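Local structure of SYE1 (Shewanella oneidensis, 4AWT) at residues 58-63 with 73-78; 162-167 with 218-223; 239-244 with 271-276. The protein binds flavin mononucleotide and, as in the Old Yellow Enzyme family, probably uses NAD(P)H to reduce carbon-carbon double bonds. The protein carries 1 engineered substitution. All blocks are in the same frame, centred on the assembly; numbering follows the deposited sequence.

Contact 1 (58-63 with 73-78)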
loop_
_atom_site.group_PDB
_atom_site.type_symbol
_atom_site.label_atom_id
_atom_site.label_comp_id
_atom_site.label_asym_id
_atom_site.label_seq_id
_atom_site.Cartn_x
_atom_site.Cartn_y
_atom_site.Cartn_z
ATOM N N GLY A 58 -2.868 3.726 2.655
ATOM C CA GLY A 58 -1.979 4.708 2.035
ATOM C C GLY A 58 -2.102 6.043 2.736
ATOM O O GLY A 58 -3.181 6.543 3.038
ATOM N N THR A 59 -0.934 6.664 2.950
ATOM C CA THR A 59 -0.885 7.955 3.624
ATOM C C THR A 59 -0.026 8.879 2.762
ATOM O O THR A 59 1.137 8.620 2.456
ATOM C CB THR A 59 -0.421 7.787 5.081
ATOM O OG1 THR A 59 -0.464 9.046 5.749
ATOM C CG2 THR A 59 0.934 7.202 5.305
ATOM N N GLN A 60 -0.647 9.945 2.285
ATOM C CA GLN A 60 -0.007 10.792 1.273
ATOM C C GLN A 60 1.169 11.543 1.861
ATOM O O GLN A 60 1.155 12.074 2.977
ATOM C CB GLN A 60 -0.988 11.757 0.620
ATOM C CG GLN A 60 -1.688 12.746 1.551
ATOM C CD GLN A 60 -3.002 12.259 2.072
ATOM O OE1 GLN A 60 -3.305 11.046 2.021
ATOM N NE2 GLN A 60 -3.805 13.136 2.622
ATOM N N ILE A 61 2.225 11.655 1.035
ATOM C CA ILE A 61 3.475 12.260 1.423
ATOM C C ILE A 61 3.505 13.779 1.284
ATOM O O ILE A 61 4.453 14.407 1.724
ATOM C CB ILE A 61 4.654 11.633 0.639
ATOM C CG1 ILE A 61 4.582 11.969 -0.850
ATOM C CG2 ILE A 61 4.734 10.151 0.893
ATOM C CD1 ILE A 61 5.752 11.468 -1.667
ATOM N N SER A 62 2.480 14.351 0.674
ATOM C CA SER A 62 2.443 15.781 0.420
ATOM C C SER A 62 1.020 16.130 0.014
ATOM O O SER A 62 0.203 15.231 -0.287
ATOM C CB SER A 62 3.372 16.174 -0.715
ATOM O OG SER A 62 2.820 15.710 -1.944
ATOM N N PRO A 63 0.688 17.419 -0.067
ATOM C CA PRO A 63 -0.648 17.790 -0.515
ATOM C C PRO A 63 -1.017 17.310 -1.899
ATOM O O PRO A 63 -2.194 17.070 -2.173
ATOM C CB PRO A 63 -0.619 19.332 -0.432
ATOM C CG PRO A 63 0.374 19.615 0.653
ATOM C CD PRO A 63 1.437 18.556 0.486
ATOM N N GLY A 73 -2.765 12.159 5.896
ATOM C CA GLY A 73 -1.438 12.466 5.461
ATOM C C GLY A 73 -0.378 12.099 6.466
ATOM O O GLY A 73 -0.648 11.717 7.602
ATOM N N ILE A 74 0.901 12.277 6.040
ATOM C CA ILE A 74 2.038 12.020 6.901
ATOM C C ILE A 74 3.089 13.099 6.752
ATOM O O ILE A 74 4.286 12.836 6.927
ATOM C CB ILE A 74 2.557 10.581 6.748
ATOM C CG1 ILE A 74 3.442 10.126 7.901
ATOM C CG2 ILE A 74 3.195 10.352 5.386
ATOM C CD1 ILE A 74 3.468 8.619 8.068
ATOM N N TYR A 75 2.673 14.330 6.459
ATOM C CA TYR A 75 3.599 15.420 6.215
ATOM C C TYR A 75 3.467 16.595 7.193
ATOM O O TYR A 75 4.426 17.387 7.231
ATOM C CB TYR A 75 3.541 15.908 4.743
ATOM C CG TYR A 75 2.206 16.359 4.300
ATOM C CD1 TYR A 75 1.784 17.685 4.476
ATOM C CD2 TYR A 75 1.274 15.501 3.707
ATOM C CE1 TYR A 75 0.539 18.114 4.090
ATOM C CE2 TYR A 75 0.027 15.901 3.327
ATOM C CZ TYR A 75 -0.335 17.247 3.526
ATOM O OH TYR A 75 -1.594 17.666 3.168
ATOM N N THR A 76 2.423 16.750 7.957
ATOM C CA THR A 76 2.349 17.843 8.931
ATOM C C THR A 76 2.598 17.325 10.337
ATOM O O THR A 76 2.432 16.122 10.626
ATOM C CB THR A 76 1.002 18.531 8.890
ATOM O OG1 THR A 76 0.011 17.628 9.438
ATOM C CG2 THR A 76 0.574 18.999 7.503
ATOM N N PRO A 77 2.982 18.204 11.242
ATOM C CA PRO A 77 3.192 17.762 12.616
ATOM C C PRO A 77 1.932 17.122 13.232
ATOM O O PRO A 77 2.020 16.148 13.971
ATOM C CB PRO A 77 3.597 19.058 13.352
ATOM C CG PRO A 77 4.265 19.859 12.256
ATOM C CD PRO A 77 3.410 19.636 11.037
ATOM N N GLU A 78 0.785 17.694 12.947
ATOM C CA GLU A 78 -0.463 17.151 13.483
ATOM C C GLU A 78 -0.735 15.759 12.926
ATOM O O GLU A 78 -1.225 14.875 13.628
ATOM C CB GLU A 78 -1.614 18.058 13.171
ATOM C CG GLU A 78 -1.421 19.437 13.761
ATOM C CD GLU A 78 -0.629 20.421 12.936
ATOM O OE1 GLU A 78 0.106 20.265 11.951
ATOM O OE2 GLU A 78 -0.725 21.644 13.276
HETATM O O HOH W 1 -3.623 16.076 2.290
#
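In the second beta-alpha-beta unit of this FMN-binding TIM barrel, T59 and Q60 at the end of strand 53-60 meet G73, I74 and Y75, on the approach to helix 77-92. The strand enters the cofactor site just before: G58 N is hydrogen-bonded to FMN O4. A backbone bond fixes the two segments, I74 N to Q60 O at 3.1 Å, moderately bent with an angle of 147° at the hydrogen. Around it the side chains of T59 and I74 cross at about a right angle, T59 OG1 lying 3.5 Å from I74 CB while the methyls T59 CG2 and I74 CG2 are 3.9 Å apart. OG1 itself is held by P72 O and W83 NE1, which keeps the methyl turned onto the isoleucine. Y75 supplies the largest covered surface. Its CG sits between the backbone N and the carbonyl carbon (chi1 58°), and the ring lies back over the chain at S62 and P63. One face takes S62 CA, 3.5 Å from Y75 CD2, and a CH-pi contact in which P63 CD stands 3.9 Å from the ring centroid. Q60 O lies at the ring edge, in its plane. Behind the ring, G73 suits its place well, because a CB there would clash with Y75 CE2. The Q60 side chain is bent at chi2 and lies alongside G73, its amide plane 46° from the Y75 ring; OE1 is hydrogen-bonded to T71 OG1. The other end of the amide joins the tyrosine through one water, which accepts from Q60 NE2 at 3.0 Å and lies 2.7 Å from Y75 OH, at the edge of the ring and in its plane.

Contact 2 (162-167 with 218-223)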
loop_
_atom_site.group_PDB
_atom_site.type_symbol
_atom_site.label_atom_id
_atom_site.label_comp_id
_atom_site.label_asym_id
_atom_site.label_seq_id
_atom_site.Cartn_x
_atom_site.Cartn_y
_atom_site.Cartn_z
ATOM N N ASP A 162 10.218 14.390 -0.718
ATOM C CA ASP A 162 8.982 14.207 0.034
ATOM C C ASP A 162 8.877 12.772 0.574
ATOM O O ASP A 162 8.455 12.556 1.703
ATOM C CB ASP A 162 7.784 14.553 -0.808
ATOM C CG ASP A 162 7.654 16.018 -1.196
ATOM O OD1 ASP A 162 8.323 16.871 -0.572
ATOM O OD2 ASP A 162 6.834 16.294 -2.093
ATOM N N TYR A 163 9.252 11.787 -0.246
ATOM C CA TYR A 163 9.277 10.415 0.254
ATOM C C TYR A 163 10.247 10.245 1.392
ATOM O O TYR A 163 9.957 9.603 2.398
ATOM C CB TYR A 163 9.618 9.445 -0.862
ATOM C CG TYR A 163 8.494 8.946 -1.715
ATOM C CD1 TYR A 163 7.491 8.142 -1.179
ATOM C CD2 TYR A 163 8.416 9.231 -3.085
ATOM C CE1 TYR A 163 6.457 7.671 -1.964
ATOM C CE2 TYR A 163 7.418 8.735 -3.876
ATOM C CZ TYR A 163 6.414 7.948 -3.311
ATOM O OH TYR A 163 5.451 7.453 -4.154
ATOM N N ARG A 164 11.454 10.804 1.227
ATOM C CA ARG A 164 12.487 10.669 2.234
ATOM C C ARG A 164 12.008 11.236 3.562
ATOM O O ARG A 164 12.143 10.624 4.624
ATOM C CB ARG A 164 13.768 11.363 1.720
ATOM C CG ARG A 164 15.016 10.889 2.439
ATOM C CD ARG A 164 16.216 11.748 2.027
ATOM N NE ARG A 164 17.453 11.244 2.554
ATOM C CZ ARG A 164 17.792 11.312 3.827
ATOM N NH1 ARG A 164 17.029 11.928 4.727
ATOM N NH2 ARG A 164 18.944 10.780 4.229
ATOM N N GLN A 165 11.454 12.446 3.496
ATOM C CA GLN A 165 10.982 13.074 4.712
ATOM C C GLN A 165 9.799 12.322 5.310
ATOM O O GLN A 165 9.682 12.227 6.531
ATOM C CB GLN A 165 10.631 14.544 4.454
ATOM C CG GLN A 165 10.261 15.282 5.731
ATOM C CD GLN A 165 11.353 15.293 6.759
ATOM O OE1 GLN A 165 11.133 14.996 8.000
ATOM N NE2 GLN A 165 12.546 15.591 6.381
ATOM N N ALA A 166 8.923 11.797 4.457
ATOM C CA ALA A 166 7.782 11.044 4.947
ATOM C C ALA A 166 8.231 9.810 5.714
ATOM O O ALA A 166 7.604 9.421 6.692
ATOM C CB ALA A 166 6.864 10.639 3.823
ATOM N N ALA A 167 9.339 9.179 5.279
ATOM C CA ALA A 167 9.866 8.037 6.007
ATOM C C ALA A 167 10.328 8.444 7.395
ATOM O O ALA A 167 10.080 7.762 8.396
ATOM C CB ALA A 167 10.969 7.388 5.215
ATOM N N VAL A 218 13.668 4.296 -3.585
ATOM C CA VAL A 218 14.076 3.293 -2.601
ATOM C C VAL A 218 15.412 3.654 -1.995
ATOM O O VAL A 218 15.608 3.518 -0.792
ATOM C CB VAL A 218 14.027 1.898 -3.200
ATOM C CG1 VAL A 218 14.657 0.873 -2.275
ATOM C CG2 VAL A 218 12.585 1.526 -3.523
ATOM N N ALA A 219 16.360 4.117 -2.819
ATOM C CA ALA A 219 17.658 4.483 -2.251
ATOM C C ALA A 219 17.510 5.543 -1.190
ATOM O O ALA A 219 18.167 5.468 -0.149
ATOM C CB ALA A 219 18.586 5.001 -3.366
ATOM N N ALA A 220 16.661 6.542 -1.430
ATOM C CA ALA A 220 16.467 7.596 -0.467
ATOM C C ALA A 220 15.791 7.096 0.808
ATOM O O ALA A 220 16.152 7.486 1.913
ATOM C CB ALA A 220 15.654 8.715 -1.078
ATOM N N LEU A 221 14.795 6.209 0.655
ATOM C CA LEU A 221 14.117 5.643 1.827
ATOM C C LEU A 221 15.063 4.855 2.678
ATOM O O LEU A 221 15.070 4.973 3.918
ATOM C CB LEU A 221 12.945 4.784 1.344
ATOM C CG LEU A 221 11.824 5.525 0.653
ATOM C CD1 LEU A 221 10.899 4.541 -0.048
ATOM C CD2 LEU A 221 11.027 6.375 1.628
ATOM N N VAL A 222 15.884 3.999 2.028
ATOM C CA VAL A 222 16.861 3.220 2.765
ATOM C C VAL A 222 17.858 4.112 3.440
ATOM O O VAL A 222 18.260 3.871 4.593
ATOM C CB VAL A 222 17.522 2.224 1.794
ATOM C CG1 VAL A 222 18.760 1.609 2.421
ATOM C CG2 VAL A 222 16.537 1.162 1.343
ATOM N N ASP A 223 18.334 5.142 2.721
ATOM C CA ASP A 223 19.295 6.061 3.377
ATOM C C ASP A 223 18.695 6.724 4.587
ATOM O O ASP A 223 19.384 6.944 5.574
ATOM C CB ASP A 223 19.716 7.106 2.343
ATOM C CG ASP A 223 20.868 7.952 2.720
ATOM O OD1 ASP A 223 21.933 7.341 2.981
ATOM O OD2 ASP A 223 20.771 9.202 2.707
HETATM O O HOH W 2 18.974 10.545 0.180
#
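The guanidinium of R164 meets D223 at its edge: OD2 of the aspartate lies in the guanidinium plane, as does a bound water, while A220 O approaches obliquely. In the conformer given for the arginine, the salt bridge from R164 NH2 to D223 OD2 is 2.9 Å long and nearly straight at the hydrogen. The two flat groups are far from coplanar, with 71° between their planes, and NH2 reaches OD2 from above the carboxylate plane; OD2 is the oxygen that takes the bridge. The water accepts from R164 NE at 2.9 Å and gives D223 OD2 only a weak bond. R164 CG stands anti to the backbone N (chi1 -160°), and the chain runs extended from CG to NE, which carries it past A220 on the other helix, CG lying 3.6 Å from A220 O. Beneath the polar edge the contact is apolar and buried. L221 CD2 is the atom that fits between the helices: it lies 3.5 Å from Y163 O, 3.7 Å from A167 CB and 4.2 Å from Y163 CB. The Y163 side chain also touches L180 of strand 177-181, H103 and V217 of helix 212-225. L221 also touches I178 and L180 of strand 177-181, so it packs both on the helix beside it and on the sheet below. The helical segments approach to 8.6 Å between axes, their directions 29° apart, as consecutive outer helices do around a TIM barrel, here 153-172 and 212-225 flanking strand 177-181.

Contact 3 (239-244 with 271-276). With BOG (octyl beta-D-glucopyranoside), chain D; FMN (flavin mononucleotide), chain B.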
loop_
_atom_site.group_PDB
_atom_site.type_symbol
_atom_site.label_atom_id
_atom_site.label_comp_id
_atom_site.label_asym_id
_atom_site.label_seq_id
_atom_site.Cartn_x
_atom_site.Cartn_y
_atom_site.Cartn_z
ATOM N N THR A 239 -4.120 -4.219 -13.720
ATOM C CA THR A 239 -4.143 -3.062 -14.623
ATOM C C THR A 239 -5.327 -2.160 -14.364
ATOM O O THR A 239 -5.579 -1.198 -15.124
ATOM C CB THR A 239 -4.155 -3.531 -16.093
ATOM O OG1 THR A 239 -5.382 -4.271 -16.303
ATOM C CG2 THR A 239 -2.941 -4.349 -16.449
ATOM N N LEU A 240 -6.090 -2.407 -13.296
ATOM C CA LEU A 240 -7.343 -1.731 -13.089
ATOM C C LEU A 240 -7.238 -0.223 -13.104
ATOM O O LEU A 240 -8.120 0.465 -13.629
ATOM C CB LEU A 240 -7.916 -2.199 -11.713
ATOM C CG LEU A 240 -9.290 -1.681 -11.392
ATOM C CD1 LEU A 240 -10.328 -2.235 -12.341
ATOM C CD2 LEU A 240 -9.589 -2.038 -9.944
ATOM N N ASN A 241 -6.215 0.340 -12.461
ATOM C CA ASN A 241 -6.061 1.780 -12.387
ATOM C C ASN A 241 -5.282 2.386 -13.535
ATOM O O ASN A 241 -4.935 3.561 -13.501
ATOM C CB ASN A 241 -5.490 2.187 -11.029
ATOM C CG ASN A 241 -6.487 1.965 -9.954
ATOM O OD1 ASN A 241 -7.703 1.930 -10.208
ATOM N ND2 ASN A 241 -5.973 1.812 -8.748
ATOM N N GLY A 242 -5.082 1.627 -14.599
ATOM C CA GLY A 242 -4.667 2.173 -15.855
ATOM C C GLY A 242 -3.246 1.980 -16.271
ATOM O O GLY A 242 -2.891 2.501 -17.342
ATOM N N THR A 243 -2.434 1.258 -15.520
ATOM C CA THR A 243 -1.069 0.988 -15.875
ATOM C C THR A 243 -0.939 -0.442 -16.398
ATOM O O THR A 243 -1.279 -1.403 -15.676
ATOM C CB THR A 243 -0.108 1.213 -14.699
ATOM O OG1 THR A 243 -0.477 0.473 -13.548
ATOM C CG2 THR A 243 -0.051 2.669 -14.303
ATOM N N VAL A 244 -0.401 -0.533 -17.622
ATOM C CA VAL A 244 -0.144 -1.791 -18.305
ATOM C C VAL A 244 1.313 -1.843 -18.702
ATOM O O VAL A 244 1.795 -0.842 -19.280
ATOM C CB VAL A 244 -1.028 -1.885 -19.591
ATOM C CG1 VAL A 244 -0.772 -3.192 -20.327
ATOM C CG2 VAL A 244 -2.501 -1.759 -19.222
ATOM N N GLU A 271 -1.745 -9.008 -5.736
ATOM C CA GLU A 271 -2.095 -9.982 -6.743
ATOM C C GLU A 271 -3.466 -9.796 -7.354
ATOM O O GLU A 271 -3.732 -10.274 -8.467
ATOM C CB GLU A 271 -1.936 -11.391 -6.091
ATOM C CG GLU A 271 -2.124 -12.568 -6.976
ATOM C CD GLU A 271 -1.767 -13.868 -6.304
ATOM O OE1 GLU A 271 -1.274 -13.822 -5.139
ATOM O OE2 GLU A 271 -1.976 -14.918 -6.924
ATOM N N VAL A 272 -4.361 -9.148 -6.622
ATOM C CA VAL A 272 -5.716 -8.808 -7.054
ATOM C C VAL A 272 -5.959 -7.371 -6.680
ATOM O O VAL A 272 -5.531 -6.955 -5.586
ATOM C CB VAL A 272 -6.760 -9.706 -6.372
ATOM C CG1 VAL A 272 -8.181 -9.277 -6.734
ATOM C CG2 VAL A 272 -6.529 -11.174 -6.691
ATOM N N ASP A 273 -6.649 -6.621 -7.534
ATOM C CA ASP A 273 -7.136 -5.323 -7.106
ATOM C C ASP A 273 -8.615 -5.281 -7.481
ATOM O O ASP A 273 -9.018 -5.368 -8.638
ATOM C CB ASP A 273 -6.348 -4.192 -7.743
ATOM C CG ASP A 273 -6.429 -2.890 -7.008
ATOM O OD1 ASP A 273 -6.433 -2.894 -5.768
ATOM O OD2 ASP A 273 -6.431 -1.834 -7.706
ATOM N N TRP A 274 -9.428 -5.298 -6.424
ATOM C CA TRP A 274 -10.891 -5.384 -6.526
ATOM C C TRP A 274 -11.272 -6.679 -7.245
ATOM O O TRP A 274 -11.090 -7.765 -6.671
ATOM C CB TRP A 274 -11.490 -4.132 -7.100
ATOM C CG TRP A 274 -11.269 -2.983 -6.180
ATOM C CD1 TRP A 274 -10.357 -1.992 -6.317
ATOM C CD2 TRP A 274 -11.957 -2.741 -4.965
ATOM N NE1 TRP A 274 -10.448 -1.133 -5.266
ATOM C CE2 TRP A 274 -11.416 -1.561 -4.425
ATOM C CE3 TRP A 274 -12.970 -3.370 -4.260
ATOM C CZ2 TRP A 274 -11.857 -1.006 -3.230
ATOM C CZ3 TRP A 274 -13.402 -2.778 -3.062
ATOM C CH2 TRP A 274 -12.833 -1.621 -2.589
ATOM N N ASP A 275 -11.832 -6.561 -8.461
ATOM C CA ASP A 275 -12.267 -7.660 -9.313
ATOM C C ASP A 275 -11.213 -8.017 -10.362
ATOM O O ASP A 275 -11.452 -8.929 -11.188
ATOM C CB ASP A 275 -13.580 -7.317 -10.046
ATOM C CG ASP A 275 -13.628 -5.974 -10.755
ATOM O OD1 ASP A 275 -12.767 -5.067 -10.525
ATOM O OD2 ASP A 275 -14.616 -5.835 -11.561
ATOM N N ASP A 276 -10.104 -7.318 -10.423
ATOM C CA ASP A 276 -9.027 -7.543 -11.391
ATOM C C ASP A 276 -8.100 -8.599 -10.809
ATOM O O ASP A 276 -7.271 -8.282 -9.941
ATOM C CB ASP A 276 -8.307 -6.257 -11.698
ATOM C CG ASP A 276 -7.195 -6.332 -12.713
ATOM O OD1 ASP A 276 -6.999 -7.401 -13.352
ATOM O OD2 ASP A 276 -6.516 -5.301 -12.840
HETATM C C1 BOG D . -10.009 2.529 -4.369
HETATM O O1 BOG D . -11.369 2.190 -4.344
HETATM C C2 BOG D . -9.485 2.885 -3.014
HETATM O O2 BOG D . -10.091 4.057 -2.512
HETATM C C3 BOG D . -7.971 3.148 -3.018
HETATM O O3 BOG D . -7.487 3.247 -1.708
HETATM C C4 BOG D . -7.287 1.923 -3.643
HETATM O O4 BOG D . -5.925 2.174 -3.729
HETATM C C5 BOG D . -7.876 1.565 -5.002
HETATM O O5 BOG D . -9.256 1.343 -4.792
HETATM C C6 BOG D . -7.233 0.337 -5.593
HETATM O O6 BOG D . -7.810 0.183 -6.878
HETATM C "C1'" BOG D . -12.051 2.393 -5.559
HETATM C "C2'" BOG D . -13.563 2.197 -5.492
HETATM C "C3'" BOG D . -13.990 0.948 -4.784
HETATM C "C4'" BOG D . -15.402 0.398 -4.946
HETATM C "C5'" BOG D . -16.047 0.358 -3.556
HETATM C "C6'" BOG D . -17.166 1.396 -3.453
HETATM C "C7'" BOG D . -17.783 1.366 -2.043
HETATM C "C8'" BOG D . -19.179 1.962 -2.184
HETATM N N1 FMN B . -4.016 -1.177 -1.420
HETATM C C2 FMN B . -3.002 -0.364 -1.150
HETATM O O2 FMN B . -1.816 -0.648 -1.469
HETATM N N3 FMN B . -3.227 0.839 -0.496
HETATM C C4 FMN B . -4.486 1.254 -0.095
HETATM O O4 FMN B . -4.587 2.309 0.585
HETATM C C4A FMN B . -5.550 0.443 -0.484
HETATM N N5 FMN B . -6.863 0.824 -0.210
HETATM C C5A FMN B . -7.853 -0.195 -0.227
HETATM C C6 FMN B . -9.100 0.057 0.287
HETATM C C7 FMN B . -10.109 -0.935 0.318
HETATM C C7M FMN B . -11.412 -0.618 1.012
HETATM C C8 FMN B . -9.833 -2.151 -0.230
HETATM C C8M FMN B . -10.843 -3.281 -0.210
HETATM C C9 FMN B . -8.560 -2.418 -0.773
HETATM C C9A FMN B . -7.553 -1.450 -0.769
HETATM N N10 FMN B . -6.260 -1.731 -1.256
HETATM C C10 FMN B . -5.249 -0.811 -1.053
HETATM C "C1'" FMN B . -5.958 -3.074 -1.762
HETATM C "C2'" FMN B . -5.784 -4.123 -0.648
HETATM O "O2'" FMN B . -4.594 -3.887 0.083
HETATM C "C3'" FMN B . -5.680 -5.535 -1.191
HETATM O "O3'" FMN B . -4.496 -5.728 -1.950
HETATM C "C4'" FMN B . -6.887 -6.001 -2.026
HETATM O "O4'" FMN B . -8.118 -5.649 -1.413
HETATM C "C5'" FMN B . -6.819 -7.476 -2.371
HETATM O "O5'" FMN B . -6.856 -8.294 -1.190
HETATM P P FMN B . -8.249 -8.975 -0.736
HETATM O O1P FMN B . -9.156 -7.849 -0.308
HETATM O O2P FMN B . -8.796 -9.726 -1.929
HETATM O O3P FMN B . -7.832 -9.866 0.408
HETATM O O HOH W 3 -5.171 -6.996 -15.276
HETATM O O HOH W 4 -4.749 -1.099 -10.395
#
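D276 OD2 receives the backbone N-H of T239 on its syn lone pair, the N-to-OD2 distance being 2.8 Å and the angle at the hydrogen 169°. The other carboxylate oxygen, OD1, accepts from a water at 2.7 Å, and this water in turn accepts from T239 OG1, so both oxygens tie the two loops together. D276 closes a type II' turn that begins at D273, and T239 opens a type I turn that ends at G242. Between these turns L240 points its CD2 at the edge of the W274 indole, 3.7 Å from W274 CD1 and near the ring plane. The indole is then covered from both sides: octyl glucoside C3' lies over one face, 3.3 Å from W274 CZ2, and FMN C9 over the opposite face, while FMN C8M comes obliquely to 3.5 Å from W274 CH2. At the pyrrole end W274 NE1 donates to octyl glucoside O5, 2.8 Å away and nearly straight. The sugar hydroxyl O6 is shared by the loops, accepting from N241 ND2 at 3.1 Å and donating to D273 OD2 in the conformer given. N241 ND2 also bonds to N184 O, which steadies the amide. An alanine in place of W274 would probably leave glucoside O5 without this donor and open a gap between the alkyl chain and the dimethylbenzene end of the flavin. W274 O is held by R323, itself an FMN-binding residue. The loop after strand 266-270 thus lines the FMN pocket, and the loop after strand 230-234 reaches the glucoside beside it, consistent with the TIM-barrel plan in which the cofactor site lies at the C-terminal ends of the strands.

Along the chain the three contacts follow in series, and none nests in or crosses another. Contact 1 closes the short loop 64-72 between strand 53-60 and helix 77-92. Contact 2 closes a longer span that takes in strand 177-181 and joins helix 153-172 to helix 212-225. Contact 3 closes a span holding helix 248-261 and strand 266-270, and links the loops after strands 230-234 and 266-270. Contacts 1 and 2 touch directly: I61 CG2 lies 3.7 Å from A166 CB, so the loop leaving strand 53-60 packs on helix 153-172. Contact 3 lies across the chain's centre from both, its nearest atoms about 11 Å from contact 1 and about 12 Å from contact 2.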